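Local coordinates for FHA domain-containing protein DDL (PDB 3VPY), which probably recognises phosphothreonine on Dicer-like1 through its forkhead-associated domain, a phosphopeptide-binding module of the plant protein Dawdle, at residues 84-90 / 105-111. Residues are numbered along the deposited sequence; the frame is centred on the assembly and turned at random.
Sequences KPYIMDL and PQRYYEL
Ile87 and Leu111 pack closely on one face of this strand pairing, with Ile87 CG2 3.8 Å from Leu111 CD2 and also against Tyr109 CB. Ile87 and Leu111 both rest on Ile98 and Ile117, so this side of the sheet faces the second sheet of the domain. The other face is close-packed too. The selenomethionine Met88, extended through chi2 and bent at chi3 (-80°), brings its CE over the centre of one face of the Tyr108 ring, 3.4 Å from the centroid, a CH-pi contact. Farther along, the buried Tyr86 ring crosses Glu110, with CE1 3.6 Å from Glu110 CB.

Between the backbones, Ile87 and Tyr109 make an antiparallel hydrogen-bonded pair: Ile87 N gives its hydrogen to Tyr109 O at 2.8 Å, and Tyr109 N returns one to Ile87 O at 2.9 Å. Leu111 N donates to Pro85 O. Edge strand 109-110 is thus joined to strand 79-89 in one of the two sheets of the FHA beta-sandwich, an illustration of how backbone bonds hold an edge strand while side chains pack on both its faces.

The looser, solvent side lies at the two ends. Toward Asp89 the two chains part, and a water spans the opening between strand 79-89 and the exposed turn Pro105-Gln106-Arg107, accepting from Asp89 N and donating to Arg107 O, before Gln106 N closes on Asp89 O at 2.8 Å. At the partly exposed other end, Lys84 NZ makes a salt bridge to Glu110 OE2 at 2.8 Å, meeting the oxygen from above the carboxylate plane. Cut back to an alanine, Glu110 would probably leave the Lys84 ammonium without this counter-charge and uncover the hydroxyl end of the Tyr86 ring, which CG and CD now approach.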
loop_
_atom_site.group_PDB
_atom_site.type_symbol
_atom_site.label_atom_id
_atom_site.label_comp_id
_atom_site.label_asym_id
_atom_site.label_seq_id
_atom_site.Cartn_x
_atom_site.Cartn_y
_atom_site.Cartn_z
ATOM N N LYS A 84 -3.530 8.577 3.199
ATOM C CA LYS A 84 -3.026 7.963 1.974
ATOM C C LYS A 84 -2.018 6.874 2.260
ATOM O O LYS A 84 -1.357 6.909 3.300
ATOM C CB LYS A 84 -2.368 9.024 1.086
ATOM C CG LYS A 84 -3.340 10.123 0.688
ATOM C CD LYS A 84 -2.747 11.023 -0.371
ATOM C CE LYS A 84 -1.633 11.873 0.222
ATOM N NZ LYS A 84 -0.929 12.666 -0.829
ATOM N N PRO A 85 -1.904 5.892 1.343
ATOM C CA PRO A 85 -0.972 4.774 1.515
ATOM C C PRO A 85 0.448 5.139 1.115
ATOM O O PRO A 85 0.643 5.777 0.079
ATOM C CB PRO A 85 -1.509 3.709 0.553
ATOM C CG PRO A 85 -2.157 4.506 -0.558
ATOM C CD PRO A 85 -2.691 5.780 0.093
ATOM N N TYR A 86 1.414 4.725 1.945
ATOM C CA TYR A 86 2.859 4.847 1.644
ATOM C C TYR A 86 3.533 3.509 1.865
ATOM O O TYR A 86 3.218 2.821 2.835
ATOM C CB TYR A 86 3.526 5.874 2.581
ATOM C CG TYR A 86 2.994 7.239 2.317
ATOM C CD1 TYR A 86 3.739 8.182 1.600
ATOM C CD2 TYR A 86 1.717 7.601 2.777
ATOM C CE1 TYR A 86 3.194 9.458 1.327
ATOM C CE2 TYR A 86 1.177 8.843 2.517
ATOM C CZ TYR A 86 1.911 9.765 1.788
ATOM O OH TYR A 86 1.341 10.982 1.547
ATOM N N ILE A 87 4.444 3.126 0.989
ATOM C CA ILE A 87 5.176 1.872 1.221
ATOM C C ILE A 87 6.566 2.205 1.766
ATOM O O ILE A 87 7.135 3.242 1.414
ATOM C CB ILE A 87 5.250 0.996 -0.064
ATOM C CG1 ILE A 87 5.775 -0.409 0.238
ATOM C CG2 ILE A 87 6.104 1.680 -1.157
ATOM C CD1 ILE A 87 5.478 -1.394 -0.858
HETATM N N MSE A 88 7.107 1.330 2.616
HETATM C CA MSE A 88 8.472 1.489 3.094
HETATM C C MSE A 88 9.136 0.117 3.133
HETATM O O MSE A 88 8.604 -0.821 3.745
HETATM C CB MSE A 88 8.508 2.143 4.487
HETATM C CG MSE A 88 9.916 2.301 4.985
HETATM SE SE MSE A 88 10.056 3.232 6.703
HETATM C CE MSE A 88 9.908 5.071 6.171
ATOM N N ASP A 89 10.273 0.003 2.452
ATOM C CA ASP A 89 11.059 -1.217 2.515
ATOM C C ASP A 89 11.897 -1.209 3.793
ATOM O O ASP A 89 12.477 -0.184 4.167
ATOM C CB ASP A 89 11.941 -1.365 1.292
ATOM C CG ASP A 89 12.836 -2.568 1.381
ATOM O OD1 ASP A 89 12.443 -3.629 0.860
ATOM O OD2 ASP A 89 13.906 -2.483 1.995
ATOM N N LEU A 90 11.992 -2.364 4.445
ATOM C CA LEU A 90 12.620 -2.412 5.764
ATOM C C LEU A 90 14.068 -2.871 5.686
ATOM O O LEU A 90 14.570 -3.535 6.612
ATOM C CB LEU A 90 11.808 -3.294 6.732
ATOM C CG LEU A 90 10.332 -2.890 6.864
ATOM C CD1 LEU A 90 9.546 -3.885 7.700
ATOM C CD2 LEU A 90 10.224 -1.520 7.498
ATOM N N PRO A 105 15.550 1.871 0.836
ATOM C CA PRO A 105 15.015 1.398 2.114
ATOM C C PRO A 105 14.805 2.520 3.142
ATOM O O PRO A 105 15.510 3.558 3.115
ATOM C CB PRO A 105 16.087 0.402 2.600
ATOM C CG PRO A 105 17.327 0.778 1.854
ATOM C CD PRO A 105 16.868 1.278 0.524
ATOM N N GLN A 106 13.841 2.305 4.037
ATOM C CA GLN A 106 13.592 3.188 5.194
ATOM C C GLN A 106 13.137 4.589 4.811
ATOM O O GLN A 106 13.384 5.561 5.538
ATOM C CB GLN A 106 14.805 3.241 6.145
ATOM C CG GLN A 106 15.333 1.852 6.554
ATOM C CD GLN A 106 14.459 1.116 7.559
ATOM O OE1 GLN A 106 13.551 1.686 8.171
ATOM N NE2 GLN A 106 14.746 -0.170 7.743
ATOM N N ARG A 107 12.425 4.666 3.685
ATOM C CA ARG A 107 11.880 5.921 3.195
ATOM C C ARG A 107 10.444 5.676 2.728
ATOM O O ARG A 107 10.177 4.685 2.069
ATOM C CB ARG A 107 12.766 6.441 2.062
ATOM C CG ARG A 107 12.239 7.695 1.369
ATOM C CD ARG A 107 13.176 8.117 0.247
ATOM N NE ARG A 107 14.533 8.425 0.709
ATOM C CZ ARG A 107 15.577 8.620 -0.101
ATOM N NH1 ARG A 107 15.426 8.549 -1.424
ATOM N NH2 ARG A 107 16.780 8.894 0.406
ATOM N N TYR A 108 9.514 6.567 3.080
ATOM C CA TYR A 108 8.126 6.381 2.632
ATOM C C TYR A 108 7.976 6.823 1.187
ATOM O O TYR A 108 8.409 7.946 0.823
ATOM C CB TYR A 108 7.158 7.229 3.462
ATOM C CG TYR A 108 6.924 6.728 4.866
ATOM C CD1 TYR A 108 6.417 5.445 5.097
ATOM C CD2 TYR A 108 7.184 7.553 5.966
ATOM C CE1 TYR A 108 6.205 4.969 6.385
ATOM C CE2 TYR A 108 6.977 7.075 7.272
ATOM C CZ TYR A 108 6.498 5.797 7.470
ATOM O OH TYR A 108 6.293 5.338 8.746
ATOM N N TYR A 109 7.325 5.977 0.383
ATOM C CA TYR A 109 6.960 6.298 -1.001
ATOM C C TYR A 109 5.449 6.257 -1.169
ATOM O O TYR A 109 4.818 5.236 -0.879
ATOM C CB TYR A 109 7.583 5.280 -1.979
ATOM C CG TYR A 109 9.058 5.415 -2.151
ATOM C CD1 TYR A 109 9.587 6.072 -3.253
ATOM C CD2 TYR A 109 9.952 4.877 -1.210
ATOM C CE1 TYR A 109 10.959 6.190 -3.421
ATOM C CE2 TYR A 109 11.322 4.993 -1.374
ATOM C CZ TYR A 109 11.820 5.643 -2.477
ATOM O OH TYR A 109 13.187 5.766 -2.660
ATOM N N GLU A 110 4.862 7.372 -1.609
ATOM C CA GLU A 110 3.396 7.407 -1.795
ATOM C C GLU A 110 2.964 6.383 -2.856
ATOM O O GLU A 110 3.622 6.251 -3.898
ATOM C CB GLU A 110 2.928 8.803 -2.200
ATOM C CG GLU A 110 1.404 8.949 -2.180
ATOM C CD GLU A 110 0.936 10.374 -2.501
ATOM O OE1 GLU A 110 1.790 11.263 -2.698
ATOM O OE2 GLU A 110 -0.286 10.593 -2.590
ATOM N N LEU A 111 1.876 5.672 -2.574
ATOM C CA LEU A 111 1.302 4.705 -3.524
ATOM C C LEU A 111 0.028 5.240 -4.172
ATOM O O LEU A 111 -0.721 6.014 -3.560
ATOM C CB LEU A 111 1.005 3.390 -2.812
ATOM C CG LEU A 111 2.182 2.556 -2.305
ATOM C CD1 LEU A 111 1.691 1.298 -1.609
ATOM C CD2 LEU A 111 3.135 2.201 -3.440
HETATM O O HOH W 1 11.453 2.424 1.542
#